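Local coordinates for protein SOSEKI 4 (Arabidopsis thaliana, PDB 6RSN), which polymerises through its DIX-like domain, interprets polarity cues, can influence the orientation of cell division and positively regulates auxin biosynthesis and signalling, at residues 6-11 with 86-91; 12-17 with 53-58; 24-29 with 37-42; 58-63 with 79-84. The protein carries 1 engineered substitution. One frame throughout, in Å; residues are numbered along the deposited sequence.

Interaction 1: 6-11 with 86-91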
loop_
_atom_site.group_PDB
_atom_site.type_symbol
_atom_site.label_atom_id
_atom_site.label_comp_id
_atom_site.label_asym_id
_atom_site.label_seq_id
_atom_site.Cartn_x
_atom_site.Cartn_y
_atom_site.Cartn_z
ATOM N N VAL A 6 -6.427 10.580 1.005
ATOM C CA VAL A 6 -5.592 10.428 -0.165
ATOM C C VAL A 6 -5.980 9.169 -0.925
ATOM O O VAL A 6 -6.389 8.155 -0.333
ATOM C CB VAL A 6 -4.084 10.480 0.135
ATOM C CG1 VAL A 6 -3.670 11.790 0.793
ATOM C CG2 VAL A 6 -3.585 9.298 0.926
ATOM N N PRO A 7 -5.824 9.232 -2.259
ATOM C CA PRO A 7 -6.090 8.075 -3.114
ATOM C C PRO A 7 -4.955 7.056 -3.042
ATOM O O PRO A 7 -3.798 7.418 -3.145
ATOM C CB PRO A 7 -6.160 8.724 -4.510
ATOM C CG PRO A 7 -5.260 10.006 -4.425
ATOM C CD PRO A 7 -5.392 10.459 -2.987
ATOM N N VAL A 8 -5.286 5.771 -2.867
ATOM C CA VAL A 8 -4.258 4.725 -2.861
ATOM C C VAL A 8 -4.655 3.635 -3.834
ATOM O O VAL A 8 -5.783 3.137 -3.765
ATOM C CB VAL A 8 -4.047 4.173 -1.442
ATOM C CG1 VAL A 8 -3.018 3.041 -1.431
ATOM C CG2 VAL A 8 -3.614 5.288 -0.472
ATOM N N VAL A 9 -3.732 3.213 -4.713
ATOM C CA VAL A 9 -3.959 2.047 -5.565
ATOM C C VAL A 9 -3.095 0.922 -5.000
ATOM O O VAL A 9 -1.944 1.170 -4.670
ATOM C CB VAL A 9 -3.621 2.315 -7.052
ATOM C CG1 VAL A 9 -3.552 1.034 -7.897
ATOM C CG2 VAL A 9 -4.629 3.277 -7.705
ATOM N N TYR A 10 -3.669 -0.288 -4.878
ATOM C CA TYR A 10 -2.816 -1.408 -4.450
ATOM C C TYR A 10 -3.039 -2.638 -5.327
ATOM O O TYR A 10 -4.161 -2.953 -5.780
ATOM C CB TYR A 10 -2.974 -1.732 -2.946
ATOM C CG TYR A 10 -4.321 -2.273 -2.508
ATOM C CD1 TYR A 10 -5.345 -1.420 -2.131
ATOM C CD2 TYR A 10 -4.587 -3.636 -2.520
ATOM C CE1 TYR A 10 -6.588 -1.909 -1.727
ATOM C CE2 TYR A 10 -5.816 -4.149 -2.111
ATOM C CZ TYR A 10 -6.835 -3.278 -1.759
ATOM O OH TYR A 10 -8.051 -3.791 -1.370
ATOM N N TYR A 11 -1.952 -3.405 -5.542
ATOM C CA TYR A 11 -1.963 -4.659 -6.282
ATOM C C TYR A 11 -1.752 -5.800 -5.290
ATOM O O TYR A 11 -0.944 -5.669 -4.365
ATOM C CB TYR A 11 -0.753 -4.718 -7.222
ATOM C CG TYR A 11 -0.864 -3.763 -8.381
ATOM C CD1 TYR A 11 -0.488 -2.436 -8.217
ATOM C CD2 TYR A 11 -1.339 -4.196 -9.610
ATOM C CE1 TYR A 11 -0.560 -1.576 -9.300
ATOM C CE2 TYR A 11 -1.443 -3.323 -10.701
ATOM C CZ TYR A 11 -1.044 -2.014 -10.519
ATOM O OH TYR A 11 -1.116 -1.075 -11.524
ATOM N N TYR A 86 0.030 7.218 -4.974
ATOM C CA TYR A 86 0.439 6.185 -4.032
ATOM C C TYR A 86 0.056 4.840 -4.621
ATOM O O TYR A 86 -1.128 4.603 -4.908
ATOM C CB TYR A 86 -0.195 6.318 -2.644
ATOM C CG TYR A 86 0.248 7.541 -1.880
ATOM C CD1 TYR A 86 1.505 7.597 -1.298
ATOM C CD2 TYR A 86 -0.608 8.620 -1.731
ATOM C CE1 TYR A 86 1.929 8.699 -0.578
ATOM C CE2 TYR A 86 -0.203 9.750 -1.031
ATOM C CZ TYR A 86 1.053 9.772 -0.435
ATOM O OH TYR A 86 1.467 10.880 0.247
ATOM N N VAL A 87 1.089 3.988 -4.811
ATOM C CA VAL A 87 0.873 2.673 -5.418
ATOM C C VAL A 87 1.593 1.677 -4.534
ATOM O O VAL A 87 2.808 1.803 -4.347
ATOM C CB VAL A 87 1.413 2.546 -6.869
ATOM C CG1 VAL A 87 1.236 1.135 -7.386
ATOM C CG2 VAL A 87 0.790 3.542 -7.855
ATOM N N LEU A 88 0.829 0.693 -4.046
ATOM C CA LEU A 88 1.401 -0.297 -3.152
ATOM C C LEU A 88 1.229 -1.663 -3.799
ATOM O O LEU A 88 0.369 -1.877 -4.657
ATOM C CB LEU A 88 0.589 -0.319 -1.850
ATOM C CG LEU A 88 0.427 1.004 -1.085
ATOM C CD1 LEU A 88 -0.305 0.787 0.217
ATOM C CD2 LEU A 88 1.723 1.750 -0.832
ATOM N N LYS A 89 1.958 -2.635 -3.223
ATOM C CA LYS A 89 1.795 -4.037 -3.571
ATOM C C LYS A 89 1.743 -4.789 -2.250
ATOM O O LYS A 89 2.525 -4.571 -1.353
ATOM C CB LYS A 89 2.928 -4.545 -4.446
ATOM C CG LYS A 89 2.849 -6.016 -4.864
ATOM C CD LYS A 89 4.184 -6.322 -5.522
ATOM C CE LYS A 89 4.224 -7.493 -6.446
ATOM N NZ LYS A 89 5.638 -7.969 -6.506
ATOM N N GLY A 90 0.677 -5.592 -2.074
ATOM C CA GLY A 90 0.683 -6.584 -0.993
ATOM C C GLY A 90 1.027 -7.939 -1.558
ATOM O O GLY A 90 0.310 -8.450 -2.420
ATOM N N SER A 91 2.083 -8.535 -0.988
ATOM C CA SER A 91 2.584 -9.809 -1.506
ATOM C C SER A 91 2.104 -10.868 -0.527
ATOM O O SER A 91 2.375 -10.745 0.666
ATOM C CB SER A 91 4.094 -9.750 -1.535
ATOM O OG SER A 91 4.515 -8.858 -2.565
#
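V9 and Y11 turn both their N-H and C=O groups to strand 86-91 and make the four backbone bonds of the pair. V9 N gives to Y86 O at 3.0 Å, almost straight (177° at the hydrogen), and V9 O takes L88 N. Y11 N gives to L88 O, and Y11 O receives G90 N at 2.8 Å. L88 O also takes a CA-H...O contact from Y10 CA at 3.2 Å. These two strands run parallel in the middle of the mixed sheet, the central first-and-last strand pair of the ubiquitin-like fold. On the face bearing V8, Y10, Y86 and L88, V8 CG1 meets L88 CD1 at 3.9 Å; the CB atoms of Y10 and L88 touch at 4.0 Å, and the Y10 ring leads away to hydrogen-bond through OH with R47. Y86 CG stands anti to its carbonyl carbon (chi1 -67°); the ring beyond it brings CE2 to V6 CG2 (3.9 Å) and sets its edge at P7 O, 3.7 Å from Y86 CD2. On the reverse face V87 CG1 lies in the plane of the Y11 ring, at its edge, 3.8 Å from Y11 CE1. L88 and V39 join the sheet to helix 36-47.

Interaction 2: 12-17 with 53-58. With SO4 (sulfate ion), chain B.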
loop_
_atom_site.group_PDB
_atom_site.type_symbol
_atom_site.label_atom_id
_atom_site.label_comp_id
_atom_site.label_asym_id
_atom_site.label_seq_id
_atom_site.Cartn_x
_atom_site.Cartn_y
_atom_site.Cartn_z
ATOM N N LEU A 12 -2.605 -6.820 -5.338
ATOM C CA LEU A 12 -2.293 -7.978 -4.487
ATOM C C LEU A 12 -1.660 -9.045 -5.360
ATOM O O LEU A 12 -2.123 -9.291 -6.477
ATOM C CB LEU A 12 -3.579 -8.594 -3.915
ATOM C CG LEU A 12 -4.338 -7.644 -3.012
ATOM C CD1 LEU A 12 -5.585 -8.361 -2.450
ATOM C CD2 LEU A 12 -3.410 -7.166 -1.865
ATOM N N SER A 13 -0.640 -9.706 -4.814
ATOM C CA SER A 13 0.109 -10.671 -5.596
ATOM C C SER A 13 0.014 -11.972 -4.849
ATOM O O SER A 13 0.400 -12.023 -3.687
ATOM C CB SER A 13 1.568 -10.196 -5.698
ATOM O OG SER A 13 2.349 -11.201 -6.340
ATOM N N ARG A 14 -0.511 -13.020 -5.495
ATOM C CA ARG A 14 -0.573 -14.297 -4.816
ATOM C C ARG A 14 0.452 -15.241 -5.452
ATOM O O ARG A 14 1.593 -15.347 -4.990
ATOM C CB ARG A 14 -2.021 -14.784 -4.836
ATOM C CG ARG A 14 -2.975 -13.868 -4.088
ATOM C CD ARG A 14 -4.347 -14.474 -4.319
ATOM N NE ARG A 14 -5.469 -13.897 -3.588
ATOM C CZ ARG A 14 -6.115 -12.771 -3.912
ATOM N NH1 ARG A 14 -5.734 -12.039 -4.949
ATOM N NH2 ARG A 14 -7.137 -12.368 -3.175
ATOM N N ASN A 15 0.034 -15.885 -6.544
ATOM C CA ASN A 15 0.914 -16.690 -7.378
ATOM C C ASN A 15 1.734 -15.758 -8.268
ATOM O O ASN A 15 2.836 -16.098 -8.698
ATOM C CB ASN A 15 0.099 -17.670 -8.222
ATOM C CG ASN A 15 -0.933 -18.382 -7.378
ATOM O OD1 ASN A 15 -0.576 -19.115 -6.462
ATOM N ND2 ASN A 15 -2.208 -18.155 -7.649
ATOM N N GLY A 16 1.168 -14.577 -8.541
ATOM C CA GLY A 16 1.775 -13.614 -9.441
ATOM C C GLY A 16 0.717 -12.669 -9.994
ATOM O O GLY A 16 0.615 -12.499 -11.205
ATOM N N ARG A 17 -0.097 -12.124 -9.081
ATOM C CA ARG A 17 -0.892 -10.926 -9.311
ATOM C C ARG A 17 -2.011 -11.174 -10.317
ATOM O O ARG A 17 -2.266 -10.313 -11.160
ATOM C CB ARG A 17 -0.002 -9.761 -9.760
ATOM C CG ARG A 17 0.222 -8.710 -8.678
ATOM C CD ARG A 17 0.632 -7.462 -9.504
ATOM N NE ARG A 17 2.063 -7.177 -9.291
ATOM C CZ ARG A 17 2.719 -6.123 -9.817
ATOM N NH1 ARG A 17 2.081 -5.220 -10.555
ATOM N NH2 ARG A 17 4.020 -5.996 -9.627
ATOM N N CYS A 53 -3.183 -8.363 7.150
ATOM C CA CYS A 53 -2.128 -9.129 7.786
ATOM C C CYS A 53 -1.781 -10.362 6.962
ATOM O O CYS A 53 -0.722 -10.972 7.324
ATOM C CB CYS A 53 -2.515 -9.601 9.201
ATOM S SG CYS A 53 -4.108 -10.490 9.229
ATOM N N LEU A 54 -2.500 -10.663 5.865
ATOM C CA LEU A 54 -2.112 -11.811 5.016
ATOM C C LEU A 54 -1.000 -11.433 4.023
ATOM O O LEU A 54 -0.516 -12.291 3.281
ATOM C CB LEU A 54 -3.343 -12.298 4.246
ATOM C CG LEU A 54 -4.494 -12.857 5.085
ATOM C CD1 LEU A 54 -5.654 -13.058 4.140
ATOM C CD2 LEU A 54 -4.080 -14.196 5.678
ATOM N N TYR A 55 -0.618 -10.153 3.984
ATOM C CA TYR A 55 0.250 -9.633 2.939
ATOM C C TYR A 55 1.409 -8.868 3.556
ATOM O O TYR A 55 1.277 -8.229 4.617
ATOM C CB TYR A 55 -0.507 -8.644 2.052
ATOM C CG TYR A 55 -1.621 -9.342 1.337
ATOM C CD1 TYR A 55 -1.387 -10.099 0.196
ATOM C CD2 TYR A 55 -2.900 -9.281 1.867
ATOM C CE1 TYR A 55 -2.432 -10.735 -0.442
ATOM C CE2 TYR A 55 -3.963 -9.920 1.250
ATOM C CZ TYR A 55 -3.712 -10.678 0.117
ATOM O OH TYR A 55 -4.762 -11.372 -0.409
ATOM N N SER A 56 2.584 -8.938 2.877
ATOM C CA SER A 56 3.711 -8.071 3.168
ATOM C C SER A 56 3.644 -6.874 2.211
ATOM O O SER A 56 3.434 -7.070 1.014
ATOM C CB SER A 56 4.979 -8.908 2.803
ATOM O OG SER A 56 6.064 -8.051 3.110
ATOM N N TRP A 57 3.741 -5.638 2.759
ATOM C CA TRP A 57 3.401 -4.462 1.937
ATOM C C TRP A 57 4.640 -3.698 1.468
ATOM O O TRP A 57 5.631 -3.626 2.188
ATOM C CB TRP A 57 2.445 -3.489 2.694
ATOM C CG TRP A 57 1.138 -4.178 2.951
ATOM C CD1 TRP A 57 0.770 -4.957 4.020
ATOM C CD2 TRP A 57 0.009 -4.181 2.056
ATOM N NE1 TRP A 57 -0.525 -5.406 3.845
ATOM C CE2 TRP A 57 -1.012 -4.955 2.660
ATOM C CE3 TRP A 57 -0.230 -3.583 0.804
ATOM C CZ2 TRP A 57 -2.249 -5.186 2.040
ATOM C CZ3 TRP A 57 -1.463 -3.756 0.216
ATOM C CH2 TRP A 57 -2.467 -4.544 0.824
ATOM N N SER A 58 4.551 -3.195 0.238
ATOM C CA SER A 58 5.646 -2.442 -0.363
ATOM C C SER A 58 5.017 -1.207 -1.015
ATOM O O SER A 58 3.797 -1.148 -1.248
ATOM C CB SER A 58 6.381 -3.283 -1.388
ATOM O OG SER A 58 7.067 -4.411 -0.793
HETATM S S SO4 B . -9.441 -9.785 -3.372
HETATM O O1 SO4 B . -9.313 -10.707 -2.269
HETATM O O2 SO4 B . -10.793 -9.314 -3.463
HETATM O O3 SO4 B . -8.566 -8.659 -3.159
HETATM O O4 SO4 B . -9.090 -10.454 -4.595
#
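In this ubiquitin-like DIX domain, where strand 5-13 runs out into a loop, L12 reaches Y55 and W57 at the start of strand 55-63, and R14 reaches Y55. Strand 86-92 lies between the two in the sheet, so the meeting is made by side chains across it and not by backbone pairing. L12 carries it. Its CG stands anti to the carbonyl carbon (chi1 -63°), on the side of Y55, and from there the two methyls part: CD2 sits over the middle of the Y55 ring, 3.9 Å from the centroid and 8° off the normal, a CH-pi contact, while CD1 lies against the phenol end, 3.7 Å from Y55 OH. The leucine and tyrosine side chains cross at about a right angle. L12 CD2 also touches W57 CH2 at 3.9 Å, so this methyl is shared by two aromatic rings. W57 also packs on L36, I40 and L43 of helix 36-47, and its NE1 is bonded to A52 O. The R14 chain is extended from CG to NE and carries the guanidinium past the phenol, the two planes 89° apart. Y55 OH stands 3.6 Å above one face of the guanidinium, toward its rim. A sulfate, probably from the crystallisation liquor, is held by R14 and also by R47. R14 NH2 gives to its O4 at 3.1 Å and, in a weak, bent bond, to its O1 at 2.9 Å.

Interaction 3: 24-29 with 37-42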
loop_
_atom_site.group_PDB
_atom_site.type_symbol
_atom_site.label_atom_id
_atom_site.label_comp_id
_atom_site.label_asym_id
_atom_site.label_seq_id
_atom_site.Cartn_x
_atom_site.Cartn_y
_atom_site.Cartn_z
ATOM N N ILE A 24 -8.617 2.669 -3.302
ATOM C CA ILE A 24 -9.332 3.075 -2.095
ATOM C C ILE A 24 -8.960 4.513 -1.753
ATOM O O ILE A 24 -7.901 4.971 -2.161
ATOM C CB ILE A 24 -9.005 2.150 -0.909
ATOM C CG1 ILE A 24 -7.496 2.042 -0.634
ATOM C CG2 ILE A 24 -9.589 0.747 -1.141
ATOM C CD1 ILE A 24 -7.121 1.312 0.692
ATOM N N GLU A 25 -9.799 5.152 -0.923
ATOM C CA GLU A 25 -9.433 6.440 -0.349
ATOM C C GLU A 25 -9.034 6.244 1.103
ATOM O O GLU A 25 -9.720 5.515 1.826
ATOM C CB GLU A 25 -10.626 7.383 -0.515
ATOM C CG GLU A 25 -10.845 7.702 -1.983
ATOM C CD GLU A 25 -11.868 8.778 -2.182
ATOM O OE1 GLU A 25 -12.841 8.782 -1.410
ATOM O OE2 GLU A 25 -11.651 9.624 -3.077
ATOM N N VAL A 26 -7.880 6.804 1.502
ATOM C CA VAL A 26 -7.352 6.581 2.839
ATOM C C VAL A 26 -7.370 7.865 3.671
ATOM O O VAL A 26 -6.697 8.829 3.317
ATOM C CB VAL A 26 -5.949 5.967 2.775
ATOM C CG1 VAL A 26 -5.349 5.859 4.176
ATOM C CG2 VAL A 26 -6.046 4.591 2.108
ATOM N N PRO A 27 -8.067 7.893 4.832
ATOM C CA PRO A 27 -7.952 9.037 5.749
ATOM C C PRO A 27 -6.546 9.154 6.345
ATOM O O PRO A 27 -5.991 8.162 6.833
ATOM C CB PRO A 27 -9.041 8.803 6.819
ATOM C CG PRO A 27 -9.984 7.789 6.169
ATOM C CD PRO A 27 -9.104 6.929 5.266
ATOM N N LEU A 28 -5.988 10.366 6.273
ATOM C CA LEU A 28 -4.680 10.741 6.804
ATOM C C LEU A 28 -4.756 11.035 8.300
ATOM O O LEU A 28 -5.718 11.629 8.793
ATOM C CB LEU A 28 -4.204 12.005 6.089
ATOM C CG LEU A 28 -3.420 11.768 4.807
ATOM C CD1 LEU A 28 -2.533 12.957 4.481
ATOM C CD2 LEU A 28 -2.602 10.499 4.919
ATOM N N SER A 29 -3.715 10.609 9.016
ATOM C CA SER A 29 -3.554 10.886 10.429
ATOM C C SER A 29 -2.733 12.168 10.603
ATOM O O SER A 29 -3.048 12.983 11.474
ATOM C CB SER A 29 -2.939 9.694 11.146
ATOM O OG SER A 29 -1.787 9.205 10.456
ATOM N N LYS A 37 0.450 2.341 8.471
ATOM C CA LYS A 37 -0.608 2.091 9.430
ATOM C C LYS A 37 -1.912 2.782 8.989
ATOM O O LYS A 37 -2.972 2.251 9.262
ATOM C CB LYS A 37 -0.193 2.523 10.847
ATOM C CG LYS A 37 0.083 3.998 10.989
ATOM C CD LYS A 37 0.543 4.436 12.398
ATOM C CE LYS A 37 0.152 5.878 12.646
ATOM N NZ LYS A 37 1.140 6.860 12.120
ATOM N N ASP A 38 -1.867 3.949 8.315
ATOM C CA ASP A 38 -3.090 4.625 7.854
ATOM C C ASP A 38 -3.836 3.751 6.822
ATOM O O ASP A 38 -5.073 3.611 6.878
ATOM C CB ASP A 38 -2.799 5.988 7.245
ATOM C CG ASP A 38 -2.162 6.937 8.255
ATOM O OD1 ASP A 38 -2.618 6.935 9.388
ATOM O OD2 ASP A 38 -1.218 7.653 7.902
ATOM N N VAL A 39 -3.068 3.182 5.862
ATOM C CA VAL A 39 -3.553 2.273 4.818
ATOM C C VAL A 39 -4.122 1.014 5.445
ATOM O O VAL A 39 -5.255 0.610 5.133
ATOM C CB VAL A 39 -2.457 1.915 3.813
ATOM C CG1 VAL A 39 -3.009 0.895 2.785
ATOM C CG2 VAL A 39 -1.887 3.196 3.176
ATOM N N ILE A 40 -3.388 0.443 6.406
ATOM C CA ILE A 40 -3.841 -0.784 7.046
ATOM C C ILE A 40 -5.124 -0.530 7.853
ATOM O O ILE A 40 -6.071 -1.320 7.824
ATOM C CB ILE A 40 -2.731 -1.374 7.933
ATOM C CG1 ILE A 40 -1.464 -1.712 7.134
ATOM C CG2 ILE A 40 -3.264 -2.572 8.698
ATOM C CD1 ILE A 40 -1.653 -2.631 6.011
ATOM N N ASN A 41 -5.185 0.616 8.559
ATOM C CA ASN A 41 -6.437 0.938 9.252
ATOM C C ASN A 41 -7.646 1.012 8.318
ATOM O O ASN A 41 -8.768 0.559 8.650
ATOM C CB ASN A 41 -6.303 2.261 10.023
ATOM C CG ASN A 41 -5.409 2.092 11.228
ATOM O OD1 ASN A 41 -5.302 0.992 11.772
ATOM N ND2 ASN A 41 -4.755 3.158 11.669
ATOM N N ARG A 42 -7.455 1.595 7.147
ATOM C CA ARG A 42 -8.542 1.712 6.187
ATOM C C ARG A 42 -8.904 0.328 5.657
ATOM O O ARG A 42 -10.087 0.012 5.475
ATOM C CB ARG A 42 -8.127 2.640 5.038
ATOM C CG ARG A 42 -9.145 2.769 3.899
ATOM C CD ARG A 42 -10.435 3.228 4.561
ATOM N NE ARG A 42 -11.319 3.763 3.523
ATOM C CZ ARG A 42 -12.606 3.957 3.676
ATOM N NH1 ARG A 42 -13.182 3.705 4.837
ATOM N NH2 ARG A 42 -13.330 4.451 2.676
HETATM O O HOH W 1 -12.434 3.971 -0.402
HETATM O O HOH W 2 -6.728 5.609 7.346
#
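R42 and D38 grip strand 22-27 and the turn after it, where helix 36-47 lies across the sheet of the ubiquitin-like fold at 119° to the short strand segment. R42 NE gives to E25 O at 2.9 Å and lies nearly in line with the C=O; E25 O is 29° out of the guanidinium plane, and the bond is bent at the hydrogen. Beyond the strand's end, S29 OG donates to D38 OD1 at 2.6 Å, on the syn side of the carboxylate. Between these polar points V26 is wedged against the helix: CG1 comes 3.5 Å from D38 O, and CG2 lies 4.0 Å from R42 CG. The arginine bends at chi2 (56°), which turns CD toward the strand, 4.0 Å from P27 CD; the two side chains cross at about a right angle. In the next shell, D38 OD2 is held by Y35 N, fixing the carboxylate that takes the serine. V26 also rests on V8 and L34, and I24 packs on L43 and L46 farther along the helix. Two waters complete the seam: one accepts from both E25 N and R42 NH2, and the other donates to P27 O at 2.7 Å and to D38 O at 2.6 Å.

Interaction 4: 58-63 with 79-84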
loop_
_atom_site.group_PDB
_atom_site.type_symbol
_atom_site.label_atom_id
_atom_site.label_comp_id
_atom_site.label_asym_id
_atom_site.label_seq_id
_atom_site.Cartn_x
_atom_site.Cartn_y
_atom_site.Cartn_z
ATOM N N SER A 58 4.551 -3.195 0.238
ATOM C CA SER A 58 5.646 -2.442 -0.363
ATOM C C SER A 58 5.017 -1.207 -1.015
ATOM O O SER A 58 3.797 -1.148 -1.248
ATOM C CB SER A 58 6.381 -3.283 -1.388
ATOM O OG SER A 58 7.067 -4.411 -0.793
ATOM N N SER A 59 5.841 -0.188 -1.274
ATOM C CA SER A 59 5.351 0.923 -2.073
ATOM C C SER A 59 6.267 1.085 -3.278
ATOM O O SER A 59 7.468 0.808 -3.232
ATOM C CB SER A 59 5.251 2.209 -1.258
ATOM O OG SER A 59 6.564 2.607 -0.852
ATOM N N LYS A 60 5.658 1.484 -4.392
ATOM C CA LYS A 60 6.452 1.699 -5.599
ATOM C C LYS A 60 7.299 2.968 -5.442
ATOM O O LYS A 60 6.857 4.054 -5.040
ATOM C CB LYS A 60 5.452 1.826 -6.751
ATOM C CG LYS A 60 6.052 1.754 -8.146
ATOM C CD LYS A 60 4.946 2.062 -9.155
ATOM C CE LYS A 60 5.410 1.800 -10.561
ATOM N NZ LYS A 60 4.484 2.374 -11.574
ATOM N N ARG A 61 8.573 2.860 -5.837
ATOM C CA ARG A 61 9.492 3.975 -5.671
ATOM C C ARG A 61 10.460 4.032 -6.864
ATOM O O ARG A 61 10.838 3.005 -7.383
ATOM C CB ARG A 61 10.234 3.691 -4.358
ATOM C CG ARG A 61 11.471 4.544 -4.156
ATOM C CD ARG A 61 10.966 5.722 -3.329
ATOM N NE ARG A 61 10.529 5.205 -2.021
ATOM C CZ ARG A 61 11.317 5.160 -0.941
ATOM N NH1 ARG A 61 12.556 5.615 -1.014
ATOM N NH2 ARG A 61 10.846 4.726 0.215
ATOM N N THR A 62 10.918 5.218 -7.303
ATOM C CA THR A 62 11.862 5.277 -8.433
ATOM C C THR A 62 13.188 4.591 -8.092
ATOM O O THR A 62 13.659 4.661 -6.946
ATOM C CB THR A 62 12.053 6.698 -8.992
ATOM O OG1 THR A 62 12.852 7.374 -8.029
ATOM C CG2 THR A 62 10.763 7.438 -9.190
ATOM N N TYR A 63 13.782 3.926 -9.100
ATOM C CA TYR A 63 15.031 3.192 -8.940
ATOM C C TYR A 63 15.665 3.003 -10.323
ATOM O O TYR A 63 15.059 2.356 -11.182
ATOM C CB TYR A 63 14.721 1.841 -8.265
ATOM C CG TYR A 63 15.882 0.884 -8.188
ATOM C CD1 TYR A 63 16.950 1.102 -7.334
ATOM C CD2 TYR A 63 15.911 -0.251 -8.997
ATOM C CE1 TYR A 63 18.043 0.245 -7.277
ATOM C CE2 TYR A 63 16.984 -1.130 -8.942
ATOM C CZ TYR A 63 18.034 -0.894 -8.071
ATOM O OH TYR A 63 19.052 -1.792 -8.019
ATOM N N PHE A 79 6.314 7.161 0.714
ATOM C CA PHE A 79 6.514 8.209 -0.271
ATOM C C PHE A 79 5.665 7.972 -1.527
ATOM O O PHE A 79 5.556 6.839 -2.012
ATOM C CB PHE A 79 7.997 8.257 -0.618
ATOM C CG PHE A 79 8.880 8.569 0.558
ATOM C CD1 PHE A 79 9.036 9.879 0.990
ATOM C CD2 PHE A 79 9.490 7.571 1.276
ATOM C CE1 PHE A 79 9.874 10.147 2.057
ATOM C CE2 PHE A 79 10.319 7.829 2.354
ATOM C CZ PHE A 79 10.547 9.147 2.729
ATOM N N PRO A 80 5.126 9.047 -2.152
ATOM C CA PRO A 80 4.374 8.933 -3.406
ATOM C C PRO A 80 5.277 8.712 -4.620
ATOM O O PRO A 80 6.482 8.985 -4.575
ATOM C CB PRO A 80 3.741 10.326 -3.540
ATOM C CG PRO A 80 4.778 11.228 -2.911
ATOM C CD PRO A 80 5.252 10.440 -1.703
ATOM N N VAL A 81 4.659 8.233 -5.708
ATOM C CA VAL A 81 5.317 8.087 -6.998
ATOM C C VAL A 81 4.546 8.928 -8.019
ATOM O O VAL A 81 3.311 8.878 -8.064
ATOM C CB VAL A 81 5.433 6.597 -7.398
ATOM C CG1 VAL A 81 4.161 6.029 -8.027
ATOM C CG2 VAL A 81 6.655 6.312 -8.255
ATOM N N HIS A 82 5.282 9.710 -8.824
ATOM C CA HIS A 82 4.705 10.688 -9.738
ATOM C C HIS A 82 3.872 11.703 -8.956
ATOM O O HIS A 82 4.304 12.208 -7.924
ATOM C CB HIS A 82 3.886 10.035 -10.870
ATOM C CG HIS A 82 4.482 8.797 -11.458
ATOM N ND1 HIS A 82 3.771 7.610 -11.554
ATOM C CD2 HIS A 82 5.705 8.545 -11.980
ATOM C CE1 HIS A 82 4.531 6.684 -12.106
ATOM N NE2 HIS A 82 5.724 7.234 -12.378
ATOM N N GLY A 83 2.651 11.959 -9.437
ATOM C CA GLY A 83 1.905 13.133 -9.019
ATOM C C GLY A 83 0.966 12.865 -7.849
ATOM O O GLY A 83 -0.241 12.727 -8.058
ATOM N N GLN A 84 1.543 12.853 -6.634
ATOM C CA GLN A 84 0.870 12.528 -5.380
ATOM C C GLN A 84 0.190 11.165 -5.478
ATOM O O GLN A 84 -0.810 10.923 -4.803
ATOM C CB GLN A 84 -0.143 13.601 -4.972
ATOM C CG GLN A 84 0.226 14.329 -3.686
ATOM C CD GLN A 84 0.048 13.486 -2.445
ATOM O OE1 GLN A 84 -1.037 12.971 -2.163
ATOM N NE2 GLN A 84 1.122 13.349 -1.679
HETATM O O HOH W 3 7.924 4.408 0.625
HETATM O O HOH W 4 3.974 4.848 -4.009
HETATM O O HOH W 5 7.308 4.781 -2.391
#
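R61 and F79 form the closest direct meeting: F79 CD2 lies 3.3 Å above one face of the R61 guanidinium, toward its rim and nearest NH2. The two planes are 71° apart, so the groups do not stack flat. R61 bends at chi2 (94°) and chi3 (65°), which turns CD and then NE aside from a straight course. The same arginine has a cation-pi partner in Y70, and F79 stands edge-to-face with F77. Polar links between the segments are made by water. One molecule touches S59 OG at 2.7 Å and accepts from R61 NH2 and F79 N; another donates to K60 O at 2.8 Å and F79 O at 2.7 Å, lying in the guanidinium plane at its edge, where it also accepts from R61 NE. Segment 79-84 belongs to the connection from the short strand 77-78 to the last strand, 86-92, of the ubiquitin-like fold, and here it passes beside the last residues of strand 55-63. Packing centres on V81: CB lies against the carbonyl oxygen of K60, 3.7 Å from K60 O, and the apolar touch is CG1 on the extended lysine chain, 4.2 Å from K60 CD. V81 also packs on F67, whose ring meets that of H82 nearly perpendicular. H82 is poorly ordered, and the approach of K60 NZ to its CE1 is long and loosely defined.

Interaction 1 is the axis of the fold, centred about 4 Å from the centre of the chain, and its chemistry is backbone pairing. The others lie around it; only interaction 2 shares one of its strands. Interaction 3 joins the neighbouring edge strand to the helix by one side-chain-to-backbone bond, one side-chain pair and water, and meets interaction 1 where V8 touches V26 and L88 touches V39. Interaction 2, buried and aromatic, joins side chains of strands 5-13 and 55-63 across strand 86-92; its centre lies about 18 Å from that of interaction 3, on the opposite side of the chain's centre. Interaction 4 uses the other end of strand 55-63, sharing S58 with interaction 2, and is a surface contact bridged largely by solvent.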